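Local structure of listeriolysin O (Listeria monocytogenes, 4CDB) at residues Y32-V37 with D356-V361; N128-K133 with V148-E153; N195-A200 with G204-E209; N221-E224 with R230-G233; K413-N418 with F426-Y431. The protein binds cholesterol-containing host membranes, changes shape, inserts and assembles into oligomeric pores that lyse the cell. All blocks are in the same frame, centred on the assembly; numbering follows the deposited sequence.

Contact 1 of 5, residues Y32-V37 with D356-V361. With NA (sodium ion), chain P.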
# COMPACT_ATOMS: atom_id res chain seq x y z
N TYR A 32 -33.35 7.04 3.41
CA TYR A 32 -31.94 7.28 3.69
C TYR A 32 -31.19 7.51 2.39
O TYR A 32 -31.63 7.08 1.32
CB TYR A 32 -31.33 6.10 4.45
CG TYR A 32 -31.44 4.76 3.75
CD1 TYR A 32 -32.53 3.94 3.95
CD2 TYR A 32 -30.44 4.33 2.88
CE1 TYR A 32 -32.64 2.72 3.31
CE2 TYR A 32 -30.54 3.10 2.23
CZ TYR A 32 -31.64 2.30 2.45
OH TYR A 32 -31.74 1.09 1.81
N ASN A 33 -30.06 8.20 2.48
CA ASN A 33 -29.18 8.37 1.33
C ASN A 33 -28.20 7.21 1.25
O ASN A 33 -27.29 7.10 2.07
CB ASN A 33 -28.43 9.70 1.42
CG ASN A 33 -27.80 10.11 0.10
OD1 ASN A 33 -27.46 9.27 -0.73
ND2 ASN A 33 -27.63 11.41 -0.09
N LYS A 34 -28.39 6.34 0.26
CA LYS A 34 -27.58 5.14 0.12
C LYS A 34 -26.11 5.48 -0.10
O LYS A 34 -25.22 4.66 0.18
CB LYS A 34 -28.09 4.28 -1.04
CG LYS A 34 -27.69 4.79 -2.42
CD LYS A 34 -27.94 3.75 -3.50
CE LYS A 34 -26.88 3.83 -4.59
NZ LYS A 34 -26.90 5.12 -5.32
N ASN A 35 -25.85 6.69 -0.58
CA ASN A 35 -24.49 7.12 -0.87
C ASN A 35 -23.77 7.63 0.37
O ASN A 35 -22.57 7.92 0.32
CB ASN A 35 -24.50 8.19 -1.96
CG ASN A 35 -25.14 7.71 -3.25
OD1 ASN A 35 -24.80 6.65 -3.77
ND2 ASN A 35 -26.08 8.49 -3.77
N ASN A 36 -24.49 7.74 1.48
CA ASN A 36 -23.94 8.33 2.69
C ASN A 36 -24.18 7.51 3.97
O ASN A 36 -23.92 7.98 5.07
CB ASN A 36 -24.48 9.75 2.88
CG ASN A 36 -24.09 10.67 1.74
OD1 ASN A 36 -23.00 10.56 1.18
ND2 ASN A 36 -24.98 11.60 1.40
N VAL A 37 -24.67 6.28 3.80
CA VAL A 37 -24.94 5.41 4.95
C VAL A 37 -23.66 4.78 5.52
O VAL A 37 -23.47 4.73 6.73
CB VAL A 37 -25.96 4.31 4.58
CG1 VAL A 37 -25.90 3.15 5.56
CG2 VAL A 37 -27.36 4.90 4.55
N ASP A 356 -33.96 -1.76 -2.28
CA ASP A 356 -34.01 -1.68 -3.74
C ASP A 356 -32.94 -2.54 -4.40
O ASP A 356 -32.65 -2.37 -5.58
CB ASP A 356 -33.85 -0.22 -4.18
CG ASP A 356 -32.58 0.42 -3.65
OD1 ASP A 356 -31.98 -0.14 -2.71
OD2 ASP A 356 -32.17 1.48 -4.17
N ASN A 357 -32.37 -3.47 -3.64
CA ASN A 357 -31.30 -4.34 -4.13
C ASN A 357 -30.10 -3.56 -4.68
O ASN A 357 -29.35 -4.06 -5.52
CB ASN A 357 -31.83 -5.32 -5.18
CG ASN A 357 -32.85 -6.29 -4.61
OD1 ASN A 357 -32.61 -6.94 -3.59
ND2 ASN A 357 -34.00 -6.40 -5.27
N GLU A 358 -29.93 -2.33 -4.20
CA GLU A 358 -28.85 -1.48 -4.68
C GLU A 358 -27.54 -1.77 -3.95
O GLU A 358 -27.54 -2.14 -2.78
CB GLU A 358 -29.23 -0.01 -4.52
CG GLU A 358 -28.66 0.90 -5.59
CD GLU A 358 -29.39 0.77 -6.91
OE1 GLU A 358 -30.51 0.22 -6.93
OE2 GLU A 358 -28.84 1.23 -7.94
N LEU A 359 -26.43 -1.60 -4.66
CA LEU A 359 -25.12 -1.93 -4.13
C LEU A 359 -24.69 -0.95 -3.04
O LEU A 359 -24.72 0.26 -3.23
CB LEU A 359 -24.09 -1.96 -5.26
CG LEU A 359 -22.73 -2.61 -4.99
CD1 LEU A 359 -22.92 -4.04 -4.50
CD2 LEU A 359 -21.87 -2.59 -6.24
N ALA A 360 -24.31 -1.49 -1.88
CA ALA A 360 -23.84 -0.68 -0.77
C ALA A 360 -22.35 -0.37 -0.93
O ALA A 360 -21.54 -1.29 -1.05
CB ALA A 360 -24.08 -1.39 0.55
N VAL A 361 -22.01 0.91 -0.93
CA VAL A 361 -20.63 1.33 -1.13
C VAL A 361 -20.09 2.05 0.10
O VAL A 361 -20.74 2.95 0.64
CB VAL A 361 -20.49 2.25 -2.36
CG1 VAL A 361 -19.02 2.56 -2.63
CG2 VAL A 361 -21.14 1.61 -3.59
NA NA P . -31.43 1.42 -0.61
O HOH W 1 -24.07 2.63 -1.64
O HOH W 2 -23.05 3.97 1.65
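A sodium ion joins the phenol of Tyr32 to the carboxylate of Asp356, lying off the plane of the ring beside its hydroxyl. Tyr32 OH binds the ion at 2.5 Å and Asp356 OD1 at 2.7 Å, with one further ligand from elsewhere, and the ring of Phe353 meets Tyr32 with the two planes at about 45°. Beyond Tyr32 the chain makes a type I beta turn from Asn33 to Asn36, begun by an Asx turn in which Asn33 OD1 accepts from Asn35 N. This turn, between helix 14-28 and strand 39-41, lies on the surface beside the loop that joins strands 345-353 and 362-385. From the turn, the Lys34 side chain reaches toward the 356-361 loop. With CG placed between its backbone N and carbonyl carbon (chi1 77°), it crosses Glu358 at a slant, bringing Lys34 CE to 3.6 Å from Glu358 CG. The touch is aliphatic: the ammonium bends back to Asn35, Lys34 NZ lying 3.0 Å from Asn35 OD1, while the Glu358 carboxylate stays too far for a salt bridge. Two waters also bridge the segments from the carbonyl of Lys34. One donates to Lys34 O and Leu359 O and accepts from Val361 N at 2.8 Å; the second donates to both Lys34 O and Val361 O, at 2.7 Å each.

Contact 2 of 5, residues N128-K133 with V148-E153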
# COMPACT_ATOMS: atom_id res chain seq x y z
N ASN A 128 -24.74 -24.67 -12.04
CA ASN A 128 -24.09 -23.72 -11.14
C ASN A 128 -25.00 -23.15 -10.05
O ASN A 128 -24.58 -22.30 -9.27
CB ASN A 128 -23.43 -22.58 -11.94
CG ASN A 128 -24.41 -21.88 -12.88
OD1 ASN A 128 -25.62 -21.94 -12.70
ND2 ASN A 128 -23.87 -21.19 -13.88
N LYS A 129 -26.23 -23.64 -9.98
CA LYS A 129 -27.20 -23.12 -9.02
C LYS A 129 -27.69 -24.19 -8.05
O LYS A 129 -27.66 -25.38 -8.35
CB LYS A 129 -28.40 -22.50 -9.75
CG LYS A 129 -28.04 -21.41 -10.73
CD LYS A 129 -29.26 -20.94 -11.51
CE LYS A 129 -28.88 -20.02 -12.66
NZ LYS A 129 -28.08 -18.85 -12.19
N ILE A 130 -28.15 -23.75 -6.88
CA ILE A 130 -28.75 -24.66 -5.89
C ILE A 130 -29.67 -23.89 -4.94
O ILE A 130 -29.34 -22.79 -4.49
CB ILE A 130 -27.67 -25.46 -5.11
CG1 ILE A 130 -28.33 -26.45 -4.15
CG2 ILE A 130 -26.73 -24.52 -4.37
CD1 ILE A 130 -27.34 -27.31 -3.39
N VAL A 131 -30.83 -24.48 -4.64
CA VAL A 131 -31.79 -23.85 -3.74
C VAL A 131 -31.49 -24.23 -2.28
O VAL A 131 -31.31 -25.40 -1.96
CB VAL A 131 -33.23 -24.27 -4.09
CG1 VAL A 131 -34.22 -23.59 -3.15
CG2 VAL A 131 -33.55 -23.92 -5.53
N VAL A 132 -31.44 -23.22 -1.42
CA VAL A 132 -31.30 -23.43 0.01
C VAL A 132 -32.63 -23.10 0.68
O VAL A 132 -33.06 -21.95 0.65
CB VAL A 132 -30.21 -22.53 0.62
CG1 VAL A 132 -30.03 -22.84 2.10
CG2 VAL A 132 -28.90 -22.72 -0.13
N LYS A 133 -33.27 -24.10 1.27
CA LYS A 133 -34.60 -23.93 1.85
C LYS A 133 -34.61 -23.01 3.07
O LYS A 133 -35.40 -22.06 3.13
CB LYS A 133 -35.22 -25.29 2.19
CG LYS A 133 -36.25 -25.78 1.18
CD LYS A 133 -35.77 -25.58 -0.25
CE LYS A 133 -36.80 -26.05 -1.26
NZ LYS A 133 -37.00 -27.52 -1.21
N VAL A 148 -19.08 -26.62 -5.06
CA VAL A 148 -17.66 -26.82 -5.32
C VAL A 148 -17.35 -28.27 -5.68
O VAL A 148 -16.58 -28.54 -6.60
CB VAL A 148 -16.80 -26.39 -4.11
CG1 VAL A 148 -15.37 -26.87 -4.26
CG2 VAL A 148 -16.83 -24.87 -3.93
N GLU A 149 -17.96 -29.21 -4.95
CA GLU A 149 -17.78 -30.63 -5.24
C GLU A 149 -18.37 -31.01 -6.59
O GLU A 149 -17.82 -31.86 -7.29
CB GLU A 149 -18.39 -31.49 -4.13
CG GLU A 149 -17.51 -31.63 -2.91
CD GLU A 149 -16.14 -32.20 -3.24
OE1 GLU A 149 -16.07 -33.17 -4.03
OE2 GLU A 149 -15.13 -31.69 -2.71
N ARG A 150 -19.49 -30.39 -6.94
CA ARG A 150 -20.14 -30.65 -8.22
C ARG A 150 -19.25 -30.24 -9.39
O ARG A 150 -19.22 -30.91 -10.42
CB ARG A 150 -21.50 -29.94 -8.29
CG ARG A 150 -22.68 -30.90 -8.26
CD ARG A 150 -23.92 -30.27 -7.64
NE ARG A 150 -24.42 -29.12 -8.39
CZ ARG A 150 -25.56 -28.49 -8.12
NH1 ARG A 150 -26.33 -28.89 -7.11
NH2 ARG A 150 -25.94 -27.45 -8.85
N TRP A 151 -18.51 -29.15 -9.21
CA TRP A 151 -17.58 -28.69 -10.24
C TRP A 151 -16.36 -29.61 -10.33
O TRP A 151 -15.88 -29.91 -11.43
CB TRP A 151 -17.13 -27.25 -9.97
CG TRP A 151 -16.20 -26.71 -11.02
CD1 TRP A 151 -16.55 -26.15 -12.21
CD2 TRP A 151 -14.76 -26.68 -10.97
NE1 TRP A 151 -15.43 -25.77 -12.91
CE2 TRP A 151 -14.32 -26.09 -12.17
CE3 TRP A 151 -13.82 -27.11 -10.04
CZ2 TRP A 151 -12.96 -25.91 -12.46
CZ3 TRP A 151 -12.47 -26.93 -10.32
CH2 TRP A 151 -12.06 -26.33 -11.52
N ASN A 152 -15.87 -30.05 -9.18
CA ASN A 152 -14.72 -30.94 -9.12
C ASN A 152 -14.99 -32.31 -9.74
O ASN A 152 -14.06 -33.03 -10.11
CB ASN A 152 -14.24 -31.12 -7.68
CG ASN A 152 -13.57 -29.87 -7.13
OD1 ASN A 152 -12.87 -29.15 -7.84
ND2 ASN A 152 -13.78 -29.61 -5.84
N GLU A 153 -16.26 -32.67 -9.86
CA GLU A 153 -16.64 -34.00 -10.31
C GLU A 153 -17.24 -34.03 -11.72
O GLU A 153 -17.66 -35.09 -12.20
CB GLU A 153 -17.63 -34.64 -9.32
CG GLU A 153 -17.04 -34.89 -7.94
CD GLU A 153 -18.07 -35.45 -6.96
OE1 GLU A 153 -19.23 -35.66 -7.37
OE2 GLU A 153 -17.71 -35.67 -5.79
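A single arginine, Arg150, spans a strand-to-helix contact here, reaching from the last turns of helix 137-152 to the backbone of Lys129 on strand 129-132. That strand pairs with strand 114-118 in the large antiparallel sheet, and the helix follows it in the chain and packs over it: Ile130 touches Thr146 and Leu147, and Val132 touches Asn139 and Ala143. At this end the backbones stand well apart, the nearest CA atoms, those of Asn128 and Trp151, being 8.2 Å from each other, so a long side chain has to cover the distance. Arg150 does so with a bend at chi3 (63°) that swings its guanidinium toward the strand. Its NH2 donates to Lys129 O over 2.7 Å at an N-H...O angle of 147°, the oxygen at the edge of the guanidinium, tilted a little out of its plane. The other terminal nitrogen, Arg150 NH1, is 4.2 Å from Ile130 CD1, where the two side chains pass obliquely. Lys129 sends its own side chain the other way, beside Pro4. Because NH2 also donates to Asp127 O, one nitrogen serves two main-chain carbonyls, which should restrict the rotation of the guanidinium and ties the helix to the start of the strand through neutral acceptors.

Contact 3 of 5, residues N195-A200 with G204-E209. With NA (sodium ion), chain Q.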
# COMPACT_ATOMS: atom_id res chain seq x y z
N ASN A 195 2.91 -5.02 11.73
CA ASN A 195 3.50 -3.98 12.57
C ASN A 195 4.22 -2.90 11.76
O ASN A 195 5.44 -2.77 11.83
CB ASN A 195 4.44 -4.58 13.61
CG ASN A 195 3.75 -5.57 14.53
OD1 ASN A 195 4.15 -6.73 14.63
ND2 ASN A 195 2.71 -5.11 15.22
N VAL A 196 3.45 -2.14 10.98
CA VAL A 196 4.02 -1.05 10.19
C VAL A 196 4.59 0.04 11.11
O VAL A 196 3.90 0.54 11.99
CB VAL A 196 2.97 -0.42 9.25
CG1 VAL A 196 3.56 0.75 8.49
CG2 VAL A 196 2.42 -1.48 8.29
N ASN A 197 5.86 0.38 10.89
CA ASN A 197 6.55 1.35 11.74
C ASN A 197 6.27 2.78 11.30
O ASN A 197 7.11 3.41 10.64
CB ASN A 197 8.05 1.06 11.74
CG ASN A 197 8.77 1.68 12.92
OD1 ASN A 197 8.38 2.74 13.42
ND2 ASN A 197 9.83 1.02 13.38
N PHE A 198 5.11 3.31 11.68
CA PHE A 198 4.71 4.66 11.30
C PHE A 198 5.61 5.74 11.91
O PHE A 198 5.80 6.81 11.33
CB PHE A 198 3.25 4.91 11.69
CG PHE A 198 2.27 4.01 11.00
CD1 PHE A 198 2.07 4.10 9.63
CD2 PHE A 198 1.54 3.07 11.72
CE1 PHE A 198 1.16 3.27 9.00
CE2 PHE A 198 0.63 2.24 11.09
CZ PHE A 198 0.44 2.34 9.73
N GLY A 199 6.17 5.44 13.08
CA GLY A 199 7.06 6.37 13.76
C GLY A 199 8.34 6.61 12.99
O GLY A 199 8.74 7.75 12.78
N ALA A 200 8.98 5.52 12.57
CA ALA A 200 10.25 5.60 11.86
C ALA A 200 10.09 6.25 10.49
O ALA A 200 10.97 6.98 10.03
CB ALA A 200 10.87 4.22 11.73
N GLY A 204 11.64 9.84 8.83
CA GLY A 204 12.42 9.73 7.61
C GLY A 204 13.51 8.68 7.71
O GLY A 204 14.43 8.64 6.89
N LYS A 205 13.39 7.81 8.71
CA LYS A 205 14.39 6.78 8.95
C LYS A 205 14.23 5.60 8.00
O LYS A 205 15.22 4.95 7.63
CB LYS A 205 14.33 6.29 10.40
CG LYS A 205 14.41 7.40 11.44
CD LYS A 205 15.78 8.08 11.44
CE LYS A 205 16.85 7.16 12.00
NZ LYS A 205 18.18 7.84 12.07
N MET A 206 12.99 5.31 7.61
CA MET A 206 12.73 4.18 6.72
C MET A 206 11.53 4.42 5.80
O MET A 206 10.74 5.34 6.01
CB MET A 206 12.51 2.90 7.53
CG MET A 206 11.24 2.90 8.37
SD MET A 206 10.86 1.28 9.06
CE MET A 206 12.39 0.92 9.93
N GLN A 207 11.41 3.58 4.78
CA GLN A 207 10.27 3.63 3.87
C GLN A 207 9.59 2.26 3.80
O GLN A 207 10.26 1.24 3.63
CB GLN A 207 10.70 4.06 2.47
CG GLN A 207 11.25 5.48 2.40
CD GLN A 207 11.41 5.97 0.97
OE1 GLN A 207 10.43 6.27 0.29
NE2 GLN A 207 12.65 6.05 0.51
N GLU A 208 8.27 2.24 3.95
CA GLU A 208 7.53 0.98 3.94
C GLU A 208 6.35 0.99 2.98
O GLU A 208 5.70 2.02 2.79
CB GLU A 208 7.06 0.62 5.35
CG GLU A 208 8.19 0.42 6.35
CD GLU A 208 7.75 -0.25 7.63
OE1 GLU A 208 6.68 0.11 8.16
OE2 GLU A 208 8.48 -1.14 8.12
N GLU A 209 6.09 -0.16 2.37
CA GLU A 209 4.93 -0.31 1.50
C GLU A 209 4.06 -1.48 1.97
O GLU A 209 4.58 -2.51 2.40
CB GLU A 209 5.36 -0.53 0.05
CG GLU A 209 4.21 -0.50 -0.95
CD GLU A 209 4.63 -0.91 -2.35
OE1 GLU A 209 5.59 -1.69 -2.48
OE2 GLU A 209 3.99 -0.44 -3.32
NA NA Q . 5.09 -2.49 -4.92
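Glu208 OE1 accepts from the backbone N of Asn197 at 2.9 Å with an N-H...O angle of 143°, the donor approaching on the syn side of the carboxylate and somewhat out of its plane. A second bond closes the other end: Lys205 N donates to Ala200 O, also at 2.9 Å, with a C=O...N angle of 160°. This second bond is part of the Schellman motif at Gly204, a residue of positive phi, which ends helix 198-202 and from which the chain turns into strand 207-222. At the start of the helix Asn197 is the N-cap, its OD1 taking Ala200 N at 3.0 Å from above the amide plane. Apolar packing lies between these bonds. Met206, its CG set between backbone N and carbonyl carbon (chi1 68°), lays CG 3.6 Å from Ala200 CB and carries SD to 3.9 Å from Asn197 CB. Val196 CG1 lies 3.2 Å from Glu208 OE1 and also covers one face of the Phe198 ring. Glu209 points away and binds a sodium ion through both OE1 and OE2, with Asp282 as a further ligand. Residues 196-205 are expected to become a transmembrane beta strand in the pore. Here their central part is a short helix, and the bonds between these two segments are few, which is compatible with a segment that probably has to unfold on insertion.

Contact 4 of 5, residues N221-E224 with R230-G233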
# COMPACT_ATOMS: atom_id res chain seq x y z
N ASN A 221 -22.76 -16.04 -5.44
CA ASN A 221 -23.73 -14.96 -5.31
C ASN A 221 -25.16 -15.46 -5.03
O ASN A 221 -25.45 -16.65 -5.18
CB ASN A 221 -23.71 -14.06 -6.55
CG ASN A 221 -24.13 -14.78 -7.81
OD1 ASN A 221 -24.12 -16.01 -7.86
ND2 ASN A 221 -24.51 -14.02 -8.83
N VAL A 222 -26.02 -14.54 -4.61
CA VAL A 222 -27.39 -14.87 -4.22
C VAL A 222 -28.39 -14.17 -5.14
O VAL A 222 -28.11 -13.09 -5.66
CB VAL A 222 -27.66 -14.41 -2.77
CG1 VAL A 222 -28.97 -14.97 -2.25
CG2 VAL A 222 -26.53 -14.86 -1.86
N ASN A 223 -29.54 -14.80 -5.36
CA ASN A 223 -30.62 -14.19 -6.12
C ASN A 223 -31.04 -12.86 -5.51
O ASN A 223 -30.96 -12.68 -4.29
CB ASN A 223 -31.83 -15.13 -6.18
CG ASN A 223 -32.49 -15.30 -4.82
OD1 ASN A 223 -31.98 -16.01 -3.96
ND2 ASN A 223 -33.64 -14.66 -4.63
N GLU A 224 -31.48 -11.92 -6.34
CA GLU A 224 -32.01 -10.65 -5.85
C GLU A 224 -33.53 -10.70 -5.78
O GLU A 224 -34.20 -10.69 -6.81
CB GLU A 224 -31.54 -9.49 -6.73
CG GLU A 224 -30.04 -9.26 -6.73
CD GLU A 224 -29.62 -8.03 -7.52
OE1 GLU A 224 -30.50 -7.38 -8.12
OE2 GLU A 224 -28.41 -7.72 -7.55
N ARG A 230 -39.02 -11.35 1.09
CA ARG A 230 -38.70 -12.70 0.61
C ARG A 230 -37.62 -13.41 1.42
O ARG A 230 -37.62 -14.64 1.51
CB ARG A 230 -38.31 -12.68 -0.88
CG ARG A 230 -39.40 -13.18 -1.81
CD ARG A 230 -39.90 -14.57 -1.41
NE ARG A 230 -39.29 -15.65 -2.17
CZ ARG A 230 -38.37 -16.49 -1.70
NH1 ARG A 230 -37.94 -16.38 -0.45
NH2 ARG A 230 -37.88 -17.44 -2.48
N PHE A 231 -36.70 -12.65 2.00
CA PHE A 231 -35.59 -13.25 2.73
C PHE A 231 -35.97 -13.66 4.16
O PHE A 231 -35.26 -14.44 4.79
CB PHE A 231 -34.38 -12.31 2.75
CG PHE A 231 -33.51 -12.42 1.52
CD1 PHE A 231 -33.72 -13.43 0.60
CD2 PHE A 231 -32.49 -11.51 1.30
CE1 PHE A 231 -32.93 -13.53 -0.53
CE2 PHE A 231 -31.69 -11.60 0.17
CZ PHE A 231 -31.91 -12.62 -0.75
N PHE A 232 -37.09 -13.14 4.64
CA PHE A 232 -37.50 -13.42 6.01
C PHE A 232 -38.42 -14.63 6.11
O PHE A 232 -39.19 -14.91 5.20
CB PHE A 232 -38.19 -12.20 6.62
CG PHE A 232 -37.32 -10.99 6.68
CD1 PHE A 232 -36.36 -10.86 7.67
CD2 PHE A 232 -37.44 -9.97 5.74
CE1 PHE A 232 -35.54 -9.74 7.73
CE2 PHE A 232 -36.63 -8.86 5.79
CZ PHE A 232 -35.68 -8.74 6.78
N GLY A 233 -38.32 -15.35 7.23
CA GLY A 233 -39.21 -16.46 7.50
C GLY A 233 -40.64 -15.99 7.64
O GLY A 233 -40.88 -14.81 7.93
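Phe231 pushes its ring from the loop 230-233 back toward the end of strand 207-222, where it meets Val222 and Asn223. Beyond CB the ring is turned so that CA lies near its plane (chi2 -10°), and its CZ end points at the strand. On the way CE1 passes 4.3 Å from Asn223 ND2. The leading atom, CZ, makes both of the closest approaches. Asn223 O lies 3.7 Å from Phe231 CZ, close to the ring plane, which sets a carbonyl oxygen against the slightly positive C-H edge of the ring. Val222 CG1 lies 4.1 Å from the same CZ, an apolar touch made obliquely; its methyl is held anti to the backbone N (chi1 -170°). No hydrogen bond joins the two segments. Their polar groups are taken up by neighbours: Asn223 OD1 accepts from Thr115 N and its ND2 reaches Ser6 OG, while Phe231 O is bonded to Arg111 NE. Around the ring, Tyr254 meets it edge-to-face, with Pro225 and Leu92 also in contact. All three touching residues are buried. The result is a buried phenylalanine packed against the end of a central strand of the large antiparallel sheet: the chain leaving strand 207-222, still paired through Val222 with Ser256 and through Asn223 with Thr115, folds back so that Phe231 packs on Val222 and Asn223 within the thiol-activated cytolysin fold.

Contact 5 of 5, residues K413-N418 with F426-Y431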
# COMPACT_ATOMS: atom_id res chain seq x y z
N LYS A 413 31.16 29.55 2.21
CA LYS A 413 32.32 29.07 2.96
C LYS A 413 33.61 29.18 2.17
O LYS A 413 33.63 28.97 0.95
CB LYS A 413 32.09 27.63 3.43
CG LYS A 413 30.97 27.49 4.45
CD LYS A 413 31.34 28.17 5.76
CE LYS A 413 30.11 28.79 6.43
NZ LYS A 413 29.04 27.79 6.70
N ASN A 414 34.69 29.52 2.86
CA ASN A 414 36.01 29.60 2.25
C ASN A 414 37.01 28.68 2.93
O ASN A 414 36.99 28.53 4.15
CB ASN A 414 36.53 31.03 2.27
CG ASN A 414 35.91 31.90 1.20
OD1 ASN A 414 35.86 31.53 0.03
ND2 ASN A 414 35.41 33.07 1.60
N TRP A 415 37.87 28.05 2.13
CA TRP A 415 38.94 27.23 2.67
C TRP A 415 39.90 28.12 3.46
O TRP A 415 40.20 29.24 3.05
CB TRP A 415 39.69 26.53 1.54
CG TRP A 415 40.68 25.51 2.01
CD1 TRP A 415 40.67 24.85 3.21
CD2 TRP A 415 41.83 25.04 1.30
NE1 TRP A 415 41.75 23.99 3.28
CE2 TRP A 415 42.47 24.09 2.12
CE3 TRP A 415 42.38 25.32 0.05
CZ2 TRP A 415 43.64 23.43 1.73
CZ3 TRP A 415 43.54 24.67 -0.34
CH2 TRP A 415 44.15 23.73 0.50
N SER A 416 40.36 27.61 4.60
CA SER A 416 41.24 28.37 5.48
C SER A 416 42.58 28.68 4.83
O SER A 416 43.25 29.65 5.20
CB SER A 416 41.46 27.60 6.78
OG SER A 416 42.10 26.37 6.52
N GLU A 417 42.98 27.87 3.86
CA GLU A 417 44.28 28.03 3.21
C GLU A 417 44.21 28.90 1.96
O GLU A 417 45.18 29.00 1.20
CB GLU A 417 44.89 26.67 2.86
CG GLU A 417 45.08 25.74 4.06
CD GLU A 417 46.09 26.26 5.07
OE1 GLU A 417 46.96 27.07 4.68
OE2 GLU A 417 46.02 25.85 6.24
N ASN A 418 43.06 29.53 1.74
CA ASN A 418 42.88 30.41 0.58
C ASN A 418 43.88 31.55 0.55
O ASN A 418 44.19 32.15 1.59
CB ASN A 418 41.45 30.96 0.54
CG ASN A 418 40.47 30.01 -0.12
OD1 ASN A 418 40.82 28.89 -0.51
ND2 ASN A 418 39.22 30.45 -0.26
N PHE A 426 53.05 19.93 -1.46
CA PHE A 426 51.93 20.30 -0.60
C PHE A 426 50.73 19.38 -0.77
O PHE A 426 50.28 19.13 -1.89
CB PHE A 426 51.53 21.76 -0.84
CG PHE A 426 50.32 22.19 -0.08
CD1 PHE A 426 50.38 22.41 1.29
CD2 PHE A 426 49.11 22.38 -0.72
CE1 PHE A 426 49.26 22.81 2.00
CE2 PHE A 426 47.98 22.77 -0.02
CZ PHE A 426 48.06 22.99 1.35
N THR A 427 50.22 18.87 0.35
CA THR A 427 49.03 18.03 0.35
C THR A 427 48.09 18.42 1.48
O THR A 427 48.54 18.74 2.58
CB THR A 427 49.39 16.53 0.49
OG1 THR A 427 50.24 16.35 1.63
CG2 THR A 427 50.10 16.03 -0.75
N SER A 428 46.80 18.40 1.20
CA SER A 428 45.78 18.71 2.19
C SER A 428 44.41 18.23 1.71
O SER A 428 44.18 18.09 0.51
CB SER A 428 45.74 20.22 2.47
OG SER A 428 44.85 20.52 3.53
N SER A 429 43.51 17.98 2.65
CA SER A 429 42.16 17.53 2.32
C SER A 429 41.10 18.44 2.94
O SER A 429 41.13 18.71 4.14
CB SER A 429 41.93 16.09 2.77
OG SER A 429 42.66 15.17 1.96
N ILE A 430 40.18 18.91 2.11
CA ILE A 430 39.07 19.72 2.59
C ILE A 430 37.85 18.82 2.84
O ILE A 430 37.40 18.12 1.94
CB ILE A 430 38.68 20.80 1.57
CG1 ILE A 430 39.92 21.60 1.16
CG2 ILE A 430 37.61 21.71 2.15
CD1 ILE A 430 39.65 22.62 0.08
N TYR A 431 37.32 18.86 4.06
CA TYR A 431 36.20 18.01 4.42
C TYR A 431 34.87 18.74 4.24
O TYR A 431 34.54 19.65 4.99
CB TYR A 431 36.35 17.50 5.86
CG TYR A 431 37.48 16.51 6.03
CD1 TYR A 431 38.79 16.94 6.15
CD2 TYR A 431 37.23 15.14 6.08
CE1 TYR A 431 39.83 16.03 6.31
CE2 TYR A 431 38.26 14.23 6.23
CZ TYR A 431 39.55 14.68 6.35
OH TYR A 431 40.57 13.77 6.51
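Trp415 faces Ile430, Ser428 and Phe426 across the two layers of the C-terminal beta sandwich: segment 413-418 leaves strand 408-414 of the four-stranded sheet, whereas strand 426-432 pairs with strand 362-385 in the other. The principal interaction is CH-pi. Ile430 CD1 lies over one face of the indole, 3.6 Å from the centroid of the five-membered ring and 16° off its normal, and its CG1 lies over the NE1-CE2 side of the same face. The opposite face carries Glu417 CB, 3.5 Å above the plane, so the indole is clasped between Ile430 and Glu417, a residue of the turn that begins at Trp415. That turn is type I, from Trp415 to Asn418, closed by Asn418 N to Trp415 O at 3.2 Å. Its effect is to fold Glu417 back over the ring, and Glu417 OE1 then forms a salt bridge with Lys422. Apolar edge contacts come next: with CG anti to the backbone N (chi1 -171°), Trp415 projects its six-membered ring toward Phe426, and the two rings meet rim to rim, Trp415 CH2 and Phe426 CE2 lying 4.0 Å apart. No hydrogen bond crosses. At the edge of the indole the Ser428 hydroxyl also comes close, its OG 3.6 Å from Trp415 CZ2.

How the contacts relate
Contacts 2, 3 and 4 all reach the large antiparallel sheet, and strand 207-222 serves contacts 3 and 4 at its two ends, their centres about 46 Å apart. Contact 4 is buried, without a hydrogen bond between its segments; contact 1, at the surface, is joined by waters and a sodium ion besides one aliphatic touch. These two touch where Asn357 meets Glu224. Contact 2 is about 17 Å from contact 4, centre to centre, and partly buried, and rests on one arginine hydrogen-bonded to main-chain carbonyls. Contact 3 combines capping bonds with packing. Contact 5, its centre about 84 Å from that of contact 4, belongs to the separate sandwich and depends on aromatic packing between sheets.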